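Local coordinates for protein BIS(5'-nucleosyl)-tetraphosphatase (Diadenosine tetraphosphatase), putative (Plasmodium falciparum, PDB 5CFJ) that probably hydrolyses diadenosine tetraphosphate (Ap4A) asymmetrically, as a member of the Nudix hydrolase family, at residues Asn28-Leu33 with Leu100-Asn105; Trp44-Gly49 with Glu134-Leu139; Gln82-Tyr87 with Pro93-Tyr98. One frame throughout, in Å; residues are numbered along the deposited sequence. Where two conformers were deposited one is given.

Contact 1 of 3, residues Asn28-Leu33 with Leu100-Asn105; sequences NKFEFL and LAMLLN
Met102 reaches Phe30 with the last atom of its side chain. Its CB is 6.3 Å and its CG 5.4 Å from Phe30 CE1. CG stands anti to the backbone N (chi1 -169°) and chi2 keeps the chain straight as far as SD, still 4.7 Å from Phe30 CE1. The turn at chi3, -59°, then brings the methyl CE to 4.0 Å from Phe30 CE1, obliquely to the ring, the two side chains crossing at about a right angle. This approach belongs to one of two deposited conformers and is less certain. A second pair joins the same strands: Leu100 CD1 sits near the plane of the Phe32 ring, at its edge, 4.2 Å from CE2. The Phe32 and Met102 CA atoms are 9.2 Å apart, too far for paired strands. Strands 30-37 and 92-103 instead flank strand 6-16 in the mixed sheet of the Nudix domain, and Phe32 touches its Leu12 and Cys14. Helix 134-147 covers this side, through Leu147 on Phe30 and Phe146 on Leu100. With about 102 Å² buried and carbon meeting carbon throughout, cohesion across this gap is dispersive and hydrophobic.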
loop_
_atom_site.group_PDB
_atom_site.type_symbol
_atom_site.label_atom_id
_atom_site.label_comp_id
_atom_site.label_asym_id
_atom_site.label_seq_id
_atom_site.Cartn_x
_atom_site.Cartn_y
_atom_site.Cartn_z
ATOM N N ASN A 28 -0.146 -13.508 -10.851
ATOM C CA ASN A 28 0.938 -12.595 -10.559
ATOM C C ASN A 28 0.532 -11.530 -11.556
ATOM O O ASN A 28 1.327 -10.770 -12.126
ATOM C CB ASN A 28 2.322 -13.294 -10.678
ATOM C CG ASN A 28 2.965 -13.362 -12.067
ATOM O OD1 ASN A 28 2.350 -13.266 -13.105
ATOM N ND2 ASN A 28 4.245 -13.792 -12.030
ATOM N N LYS A 29 -0.803 -11.520 -11.705
ATOM C CA LYS A 29 -1.575 -10.781 -12.711
ATOM C C LYS A 29 -1.970 -9.399 -12.211
ATOM O O LYS A 29 -2.717 -8.681 -12.879
ATOM C CB LYS A 29 -2.851 -11.560 -13.087
ATOM C CG LYS A 29 -2.610 -13.008 -13.458
ATOM N N PHE A 30 -1.476 -9.028 -11.040
ATOM C CA PHE A 30 -1.860 -7.755 -10.455
ATOM C C PHE A 30 -0.648 -6.895 -10.207
ATOM O O PHE A 30 0.468 -7.391 -10.109
ATOM C CB PHE A 30 -2.624 -7.981 -9.155
ATOM C CG PHE A 30 -3.912 -8.696 -9.353
ATOM C CD1 PHE A 30 -5.076 -7.994 -9.585
ATOM C CD2 PHE A 30 -3.951 -10.078 -9.366
ATOM C CE1 PHE A 30 -6.269 -8.668 -9.797
ATOM C CE2 PHE A 30 -5.133 -10.752 -9.579
ATOM C CZ PHE A 30 -6.291 -10.044 -9.797
ATOM N N GLU A 31 -0.878 -5.595 -10.118
ATOM C CA GLU A 31 0.148 -4.652 -9.714
ATOM C C GLU A 31 -0.349 -3.896 -8.496
ATOM O O GLU A 31 -1.552 -3.755 -8.305
ATOM C CB GLU A 31 0.475 -3.666 -10.841
ATOM C CG GLU A 31 1.151 -4.292 -12.035
ATOM C CD GLU A 31 1.168 -3.386 -13.258
ATOM O OE1 GLU A 31 0.238 -2.562 -13.438
ATOM O OE2 GLU A 31 2.114 -3.508 -14.063
ATOM N N PHE A 32 0.584 -3.371 -7.714
ATOM C CA PHE A 32 0.294 -2.705 -6.464
ATOM C C PHE A 32 0.945 -1.336 -6.469
ATOM O O PHE A 32 2.106 -1.200 -6.873
ATOM C CB PHE A 32 0.815 -3.529 -5.286
ATOM C CG PHE A 32 0.226 -4.906 -5.209
ATOM C CD1 PHE A 32 0.806 -5.970 -5.891
ATOM C CD2 PHE A 32 -0.923 -5.134 -4.466
ATOM C CE1 PHE A 32 0.245 -7.233 -5.833
ATOM C CE2 PHE A 32 -1.478 -6.393 -4.390
ATOM C CZ PHE A 32 -0.893 -7.446 -5.072
ATOM N N LEU A 33 0.226 -0.326 -5.992
ATOM C CA LEU A 33 0.759 1.030 -6.014
ATOM C C LEU A 33 1.726 1.258 -4.865
ATOM O O LEU A 33 1.336 1.232 -3.700
ATOM C CB LEU A 33 -0.372 2.058 -5.961
ATOM C CG LEU A 33 0.054 3.527 -5.961
ATOM C CD1 LEU A 33 0.833 3.859 -7.231
ATOM C CD2 LEU A 33 -1.163 4.445 -5.824
ATOM N N LEU A 100 -6.768 -4.463 1.539
ATOM C CA LEU A 100 -6.690 -4.601 0.088
ATOM C C LEU A 100 -7.838 -3.893 -0.615
ATOM O O LEU A 100 -8.987 -3.988 -0.187
ATOM C CB LEU A 100 -6.693 -6.079 -0.287
ATOM C CG LEU A 100 -6.510 -6.469 -1.759
ATOM C CD1 LEU A 100 -5.138 -6.069 -2.291
ATOM C CD2 LEU A 100 -6.735 -7.957 -1.947
ATOM N N ALA A 101 -7.534 -3.197 -1.702
ATOM C CA ALA A 101 -8.574 -2.589 -2.527
ATOM C C ALA A 101 -8.174 -2.672 -3.987
ATOM O O ALA A 101 -6.987 -2.605 -4.303
ATOM C CB ALA A 101 -8.809 -1.143 -2.124
ATOM N N MET A 102 -9.150 -2.823 -4.873
ATOM C CA MET A 102 -8.854 -2.842 -6.295
ATOM C C MET A 102 -9.308 -1.555 -6.957
ATOM O O MET A 102 -10.481 -1.170 -6.906
ATOM C CB MET A 102 -9.503 -4.036 -6.983
ATOM C CG MET A 102 -8.988 -4.234 -8.400
ATOM S SD MET A 102 -9.816 -5.594 -9.234
ATOM C CE MET A 102 -9.431 -6.964 -8.147
ATOM N N LEU A 103 -8.347 -0.882 -7.572
ATOM C CA LEU A 103 -8.612 0.323 -8.320
ATOM C C LEU A 103 -9.414 -0.080 -9.544
ATOM O O LEU A 103 -9.015 -0.976 -10.280
ATOM C CB LEU A 103 -7.304 0.998 -8.705
ATOM C CG LEU A 103 -7.398 2.378 -9.344
ATOM C CD1 LEU A 103 -7.978 3.405 -8.378
ATOM C CD2 LEU A 103 -6.021 2.778 -9.810
ATOM N N LEU A 104 -10.552 0.571 -9.750
ATOM C CA LEU A 104 -11.478 0.170 -10.797
ATOM C C LEU A 104 -11.076 0.720 -12.174
ATOM O O LEU A 104 -11.344 0.097 -13.202
ATOM C CB LEU A 104 -12.897 0.600 -10.401
ATOM C CG LEU A 104 -13.367 -0.154 -9.145
ATOM C CD1 LEU A 104 -14.359 0.646 -8.297
ATOM C CD2 LEU A 104 -13.963 -1.482 -9.557
ATOM N N ASN A 105 -10.430 1.882 -12.185
ATOM C CA ASN A 105 -9.835 2.452 -13.385
ATOM C C ASN A 105 -8.317 2.436 -13.248
ATOM O O ASN A 105 -7.752 3.236 -12.496
ATOM C CB ASN A 105 -10.319 3.880 -13.592
ATOM C CG ASN A 105 -9.532 4.613 -14.651
ATOM O OD1 ASN A 105 -9.008 4.011 -15.587
ATOM N ND2 ASN A 105 -9.446 5.926 -14.512
#

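Contact 2 of 3, residues Trp44-Gly49 with Glu134-Leu139; sequences WTPPKG and ESLADL. With SO4 (sulfate ion), chain B; SO4 (sulfate ion), chain C.
Leu136 of helix 134-147 forms the closer-packed side of this contact, spreading its two methyls over the backbone and ring of 44-46. CD2 meets Pro46 CD tip to tip at 4.1 Å. CD1 lies 4.0 Å from the carbonyl O of Trp44 and 4.4 Å from Thr45 CG2, so the spacing throughout is ordinary van der Waals distance. Both CB atoms of the Pro46-Leu136 pair point toward the opposing segment, and Leu136 alone has about 50 Å² covered. Thr45 turns its hydroxyl back on its own chain, OG1 donating to Pro46 O at 2.8 Å with the donor tilted 24° from the carbonyl plane. That bond leaves the threonine methyl as the part nearest the leucine.

Away from this apolar patch the segment is polar. The Trp44 indole leads off from the helix, and its NE1 donates to O3 of one sulfate at 3.1 Å, the ion lying in the ring plane; Lys36 binds the same ion. Lys48 runs extended until chi4 bends it (57°), and NZ then donates to O1 of the other sulfate at 2.8 Å. Tyr87, Lys94 and His43 complete the grip on that ion. Both sulfates probably come from the crystallisation liquor; the cluster around the second would suit a phosphate, though no substrate is bound.

Helix 134-147 covers one side of the extended Pro46-Pro47 link between the two parts of strand 44-50, while Pro47 packs on helix 57-69. This is the alpha-beta-alpha sandwich of Nudix hydrolases, with Gly49 at the probable start of the Nudix box.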
loop_
_atom_site.group_PDB
_atom_site.type_symbol
_atom_site.label_atom_id
_atom_site.label_comp_id
_atom_site.label_asym_id
_atom_site.label_seq_id
_atom_site.Cartn_x
_atom_site.Cartn_y
_atom_site.Cartn_z
ATOM N N TRP A 44 10.138 2.231 -0.408
ATOM C CA TRP A 44 8.895 2.143 -1.152
ATOM C C TRP A 44 7.853 1.404 -0.330
ATOM O O TRP A 44 8.109 0.298 0.132
ATOM C CB TRP A 44 9.116 1.393 -2.456
ATOM C CG TRP A 44 10.032 2.050 -3.456
ATOM C CD1 TRP A 44 11.404 2.004 -3.474
ATOM C CD2 TRP A 44 9.641 2.799 -4.611
ATOM N NE1 TRP A 44 11.882 2.696 -4.559
ATOM C CE2 TRP A 44 10.822 3.187 -5.277
ATOM C CE3 TRP A 44 8.406 3.180 -5.146
ATOM C CZ2 TRP A 44 10.800 3.936 -6.449
ATOM C CZ3 TRP A 44 8.390 3.924 -6.312
ATOM C CH2 TRP A 44 9.578 4.293 -6.949
ATOM N N THR A 45 6.681 2.001 -0.142
ATOM C CA THR A 45 5.583 1.337 0.561
ATOM C C THR A 45 4.256 1.694 -0.096
ATOM O O THR A 45 4.183 2.663 -0.851
ATOM C CB THR A 45 5.498 1.748 2.063
ATOM O OG1 THR A 45 4.936 3.059 2.180
ATOM C CG2 THR A 45 6.854 1.697 2.765
ATOM N N PRO A 46 3.191 0.936 0.216
ATOM C CA PRO A 46 1.858 1.408 -0.174
ATOM C C PRO A 46 1.497 2.680 0.599
ATOM O O PRO A 46 2.194 3.052 1.549
ATOM C CB PRO A 46 0.936 0.236 0.212
ATOM C CG PRO A 46 1.860 -0.948 0.389
ATOM C CD PRO A 46 3.137 -0.368 0.902
ATOM N N PRO A 47 0.422 3.362 0.186
ATOM C CA PRO A 47 -0.069 4.510 0.956
ATOM C C PRO A 47 -0.477 4.084 2.370
ATOM O O PRO A 47 -1.163 3.080 2.523
ATOM C CB PRO A 47 -1.282 4.981 0.148
ATOM C CG PRO A 47 -1.153 4.312 -1.195
ATOM C CD PRO A 47 -0.467 3.029 -0.938
ATOM N N LYS A 48 -0.057 4.838 3.380
ATOM C CA LYS A 48 -0.342 4.514 4.772
ATOM C C LYS A 48 -0.007 5.686 5.680
ATOM O O LYS A 48 0.734 6.591 5.286
ATOM C CB LYS A 48 0.457 3.295 5.226
ATOM C CG LYS A 48 1.952 3.529 5.254
ATOM C CD LYS A 48 2.654 2.388 5.954
ATOM C CE LYS A 48 4.155 2.435 5.725
ATOM N NZ LYS A 48 4.755 3.720 6.175
ATOM N N GLY A 49 -0.518 5.645 6.905
ATOM C CA GLY A 49 -0.116 6.613 7.909
ATOM C C GLY A 49 -0.778 6.391 9.250
ATOM O O GLY A 49 -1.449 5.382 9.472
ATOM N N GLU A 134 10.852 -8.483 3.835
ATOM C CA GLU A 134 10.132 -9.737 3.666
ATOM C C GLU A 134 8.658 -9.603 3.994
ATOM O O GLU A 134 7.821 -10.174 3.307
ATOM C CB GLU A 134 10.746 -10.829 4.538
ATOM C CG GLU A 134 12.089 -11.293 4.030
ATOM C CD GLU A 134 12.783 -12.273 4.956
ATOM O OE1 GLU A 134 12.168 -12.719 5.949
ATOM O OE2 GLU A 134 13.955 -12.596 4.683
ATOM N N SER A 135 8.340 -8.849 5.038
ATOM C CA SER A 135 6.938 -8.673 5.436
ATOM C C SER A 135 6.068 -8.136 4.294
ATOM O O SER A 135 4.962 -8.646 4.033
ATOM C CB SER A 135 6.846 -7.739 6.648
ATOM O OG SER A 135 7.500 -6.504 6.402
ATOM N N LEU A 136 6.581 -7.120 3.604
ATOM C CA LEU A 136 5.859 -6.495 2.500
ATOM C C LEU A 136 5.844 -7.366 1.254
ATOM O O LEU A 136 4.815 -7.473 0.575
ATOM C CB LEU A 136 6.463 -5.133 2.154
ATOM C CG LEU A 136 5.923 -3.922 2.899
ATOM C CD1 LEU A 136 6.603 -2.666 2.408
ATOM C CD2 LEU A 136 4.411 -3.827 2.722
ATOM N N ALA A 137 6.986 -7.976 0.950
ATOM C CA ALA A 137 7.060 -8.867 -0.203
ATOM C C ALA A 137 6.018 -9.986 -0.071
ATOM O O ALA A 137 5.245 -10.324 -1.005
ATOM C CB ALA A 137 8.464 -9.439 -0.331
ATOM N N ASP A 138 5.983 -10.543 1.132
ATOM C CA ASP A 138 5.090 -11.641 1.414
ATOM C C ASP A 138 3.644 -11.167 1.394
ATOM O O ASP A 138 2.773 -11.889 0.913
ATOM C CB ASP A 138 5.428 -12.288 2.752
ATOM C CG ASP A 138 6.762 -13.001 2.722
ATOM O OD1 ASP A 138 7.297 -13.208 1.612
ATOM O OD2 ASP A 138 7.276 -13.354 3.796
ATOM N N LEU A 139 3.386 -9.949 1.884
ATOM C CA LEU A 139 2.058 -9.361 1.766
ATOM C C LEU A 139 1.603 -9.366 0.315
ATOM O O LEU A 139 0.457 -9.727 0.022
ATOM C CB LEU A 139 2.061 -7.938 2.315
ATOM C CG LEU A 139 0.778 -7.126 2.129
ATOM C CD1 LEU A 139 -0.372 -7.697 2.957
ATOM C CD2 LEU A 139 1.025 -5.668 2.486
HETATM S S SO4 B . 7.745 2.225 7.549
HETATM O O1 SO4 B . 7.439 3.077 6.405
HETATM O O2 SO4 B . 6.530 1.802 8.236
HETATM O O3 SO4 B . 8.483 1.053 7.085
HETATM O O4 SO4 B . 8.595 2.968 8.477
HETATM S S SO4 C . 15.144 3.429 -6.081
HETATM O O1 SO4 C . 14.601 4.396 -7.034
HETATM O O2 SO4 C . 15.010 3.941 -4.723
HETATM O O3 SO4 C . 14.413 2.171 -6.187
HETATM O O4 SO4 C . 16.557 3.206 -6.371
#

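Contact 3 of 3, residues Gln82-Tyr87 with Pro93-Tyr98; sequences QKTLKY and PKETTY. With SO4 (sulfate ion), chain B.
Strands 82-87 and 93-98, in the two arms of the beta hairpin 76-89/92-103, run antiparallel, their axes 4.5 Å apart at closest and 165° between their directions, and the hydrogen-bonded pairs Lys83-Tyr98, Leu85-Thr96 and Tyr87-Lys94 give six backbone bonds. Leu85 N to Thr96 O is the straightest, with 174° at the hydrogen.

On the face carrying these pairs, Tyr87 organises the polar contacts. Its CG lies between the backbone N and the carbonyl carbon (chi1 50°), which folds the ring back over its neighbour strand, with Lys94 CB over one face near the rim. The hydroxyl gathers three partners: Thr96 OG1 donates to Tyr87 OH at 2.7 Å, a water donates to it more loosely, and Tyr87 OH itself donates to sulfate O2 across a short 2.5 Å. That same O2 accepts from Lys94 NZ at 2.8 Å, a less certain bond, made in one of two deposited conformers. The water also bonds Tyr98 OH. Farther along, Leu85 CD1 touches the edge of the Tyr98 ring, 3.9 Å from CE2, and Thr96 CG2 lies over one face of it. Lys83 extends away to a salt bridge with Glu142.

The opposite face holds Thr84 and Thr97, whose OG1 atoms share a hydrogen bond of 2.8 Å. Lys86 lies across from Glu95 as a non-hydrogen-bonded pair; in the Glu95 conformer described, NZ and OE2 stay 4.9 Å apart, no salt bridge.

Three partners would largely settle the rotation of the Tyr87 hydroxyl, its proton probably turned toward the anion, though so short a contact deserves caution. With Lys48 and, in this conformer, Lys94, it would favour a negatively charged group here, perhaps a substrate phosphate.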
loop_
_atom_site.group_PDB
_atom_site.type_symbol
_atom_site.label_atom_id
_atom_site.label_comp_id
_atom_site.label_asym_id
_atom_site.label_seq_id
_atom_site.Cartn_x
_atom_site.Cartn_y
_atom_site.Cartn_z
ATOM N N GLN A 82 -7.144 -8.246 4.699
ATOM C CA GLN A 82 -6.295 -7.328 5.448
ATOM C C GLN A 82 -5.175 -8.104 6.102
ATOM O O GLN A 82 -5.304 -9.304 6.370
ATOM C CB GLN A 82 -7.087 -6.571 6.506
ATOM C CG GLN A 82 -7.631 -7.473 7.597
ATOM C CD GLN A 82 -8.279 -6.702 8.728
ATOM O OE1 GLN A 82 -7.760 -6.663 9.846
ATOM N NE2 GLN A 82 -9.430 -6.099 8.451
ATOM N N LYS A 83 -4.069 -7.425 6.359
ATOM C CA LYS A 83 -2.987 -8.056 7.097
ATOM C C LYS A 83 -2.259 -7.023 7.919
ATOM O O LYS A 83 -1.993 -5.911 7.455
ATOM C CB LYS A 83 -2.003 -8.775 6.168
ATOM C CG LYS A 83 -0.987 -9.644 6.937
ATOM C CD LYS A 83 -0.045 -10.438 6.049
ATOM C CE LYS A 83 0.844 -11.329 6.909
ATOM N NZ LYS A 83 1.801 -12.151 6.115
ATOM N N THR A 84 -1.908 -7.414 9.136
ATOM C CA THR A 84 -1.121 -6.579 10.021
ATOM C C THR A 84 0.314 -7.094 10.038
ATOM O O THR A 84 0.568 -8.275 10.264
ATOM C CB THR A 84 -1.721 -6.566 11.425
ATOM O OG1 THR A 84 -3.048 -6.025 11.356
ATOM C CG2 THR A 84 -0.907 -5.710 12.345
ATOM N N LEU A 85 1.245 -6.193 9.766
ATOM C CA LEU A 85 2.671 -6.475 9.797
ATOM C C LEU A 85 3.273 -5.838 11.021
ATOM O O LEU A 85 3.100 -4.656 11.240
ATOM C CB LEU A 85 3.361 -5.920 8.549
ATOM C CG LEU A 85 2.781 -6.298 7.193
ATOM C CD1 LEU A 85 3.622 -5.706 6.075
ATOM C CD2 LEU A 85 2.670 -7.806 7.052
ATOM N N LYS A 86 3.994 -6.614 11.811
ATOM C CA LYS A 86 4.725 -6.060 12.937
ATOM C C LYS A 86 6.211 -6.180 12.665
ATOM O O LYS A 86 6.705 -7.249 12.308
ATOM C CB LYS A 86 4.361 -6.757 14.244
ATOM C CG LYS A 86 5.144 -6.167 15.401
ATOM C CD LYS A 86 4.598 -6.564 16.738
ATOM C CE LYS A 86 5.277 -5.757 17.831
ATOM N NZ LYS A 86 4.755 -6.115 19.168
ATOM N N TYR A 87 6.921 -5.072 12.837
ATOM C CA TYR A 87 8.334 -5.011 12.501
ATOM C C TYR A 87 9.008 -3.935 13.322
ATOM O O TYR A 87 8.349 -3.220 14.063
ATOM C CB TYR A 87 8.519 -4.749 11.006
ATOM C CG TYR A 87 7.723 -3.581 10.454
ATOM C CD1 TYR A 87 6.388 -3.734 10.102
ATOM C CD2 TYR A 87 8.309 -2.332 10.266
ATOM C CE1 TYR A 87 5.655 -2.678 9.588
ATOM C CE2 TYR A 87 7.581 -1.264 9.744
ATOM C CZ TYR A 87 6.251 -1.447 9.410
ATOM O OH TYR A 87 5.501 -0.414 8.885
ATOM N N PRO A 93 9.027 -0.727 18.150
ATOM C CA PRO A 93 8.000 -1.581 17.550
ATOM C C PRO A 93 7.018 -0.801 16.688
ATOM O O PRO A 93 6.496 0.230 17.115
ATOM C CB PRO A 93 7.286 -2.186 18.764
ATOM C CG PRO A 93 8.268 -2.078 19.877
ATOM C CD PRO A 93 9.015 -0.806 19.619
ATOM N N LYS A 94 6.793 -1.296 15.474
ATOM C CA LYS A 94 5.778 -0.723 14.602
ATOM C C LYS A 94 4.847 -1.803 14.090
ATOM O O LYS A 94 5.228 -2.957 13.895
ATOM C CB LYS A 94 6.396 0.037 13.418
ATOM C CG LYS A 94 5.355 0.796 12.593
ATOM C CD LYS A 94 5.954 1.813 11.637
ATOM C CE LYS A 94 4.841 2.602 10.954
ATOM N NZ LYS A 94 5.352 3.656 10.044
ATOM N N GLU A 95 3.603 -1.406 13.914
ATOM C CA GLU A 95 2.578 -2.265 13.380
ATOM C C GLU A 95 1.850 -1.521 12.275
ATOM O O GLU A 95 1.394 -0.411 12.506
ATOM C CB GLU A 95 1.620 -2.655 14.492
ATOM C CG GLU A 95 1.096 -4.026 14.368
ATOM C CD GLU A 95 0.492 -4.525 15.652
ATOM O OE1 GLU A 95 -0.445 -3.878 16.175
ATOM O OE2 GLU A 95 0.970 -5.566 16.141
ATOM N N THR A 96 1.746 -2.118 11.094
ATOM C CA THR A 96 1.004 -1.485 10.018
ATOM C C THR A 96 -0.044 -2.454 9.506
ATOM O O THR A 96 0.271 -3.597 9.215
ATOM C CB THR A 96 1.912 -1.049 8.868
ATOM O OG1 THR A 96 2.875 -0.114 9.368
ATOM C CG2 THR A 96 1.089 -0.391 7.777
ATOM N N THR A 97 -1.290 -1.999 9.424
ATOM C CA THR A 97 -2.363 -2.813 8.885
ATOM C C THR A 97 -2.723 -2.319 7.499
ATOM O O THR A 97 -2.990 -1.131 7.316
ATOM C CB THR A 97 -3.589 -2.771 9.786
ATOM O OG1 THR A 97 -3.231 -3.263 11.081
ATOM C CG2 THR A 97 -4.709 -3.627 9.232
ATOM N N TYR A 98 -2.687 -3.228 6.526
ATOM C CA TYR A 98 -3.058 -2.920 5.151
ATOM C C TYR A 98 -4.383 -3.578 4.809
ATOM O O TYR A 98 -4.603 -4.746 5.139
ATOM C CB TYR A 98 -1.987 -3.399 4.177
ATOM C CG TYR A 98 -0.690 -2.646 4.277
ATOM C CD1 TYR A 98 -0.550 -1.388 3.702
ATOM C CD2 TYR A 98 0.406 -3.188 4.949
ATOM C CE1 TYR A 98 0.645 -0.696 3.782
ATOM C CE2 TYR A 98 1.602 -2.504 5.029
ATOM C CZ TYR A 98 1.716 -1.256 4.452
ATOM O OH TYR A 98 2.906 -0.555 4.524
HETATM S S SO4 B . 7.745 2.225 7.549
HETATM O O1 SO4 B . 7.439 3.077 6.405
HETATM O O2 SO4 B . 6.530 1.802 8.236
HETATM O O3 SO4 B . 8.483 1.053 7.085
HETATM O O4 SO4 B . 8.595 2.968 8.477
HETATM O O HOH W 1 4.819 -1.641 6.125
#

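Overall arrangement
From the N terminus, strand 30-37 opens the loop that contact 1 closes when strand 92-103 returns near it across strand 6-16. Strand 44-50 follows directly and opens a second loop, closed by contact 2 only at helix 134-147. These two loops cross, since their segments alternate along the chain. The hairpin of contact 3 falls within both. Contacts 1 and 2 touch where Leu33 meets the prolines. Contacts 2 and 3, with centres about 9 Å apart, meet through Tyr98, which touches Pro46 and Leu139, and share one sulfate. Contact 1 lies about 20 Å from contact 3, centre to centre. Contacts 1 and 3 join strands of the mixed sheet, and contact 2 fastens helix 134-147 to it.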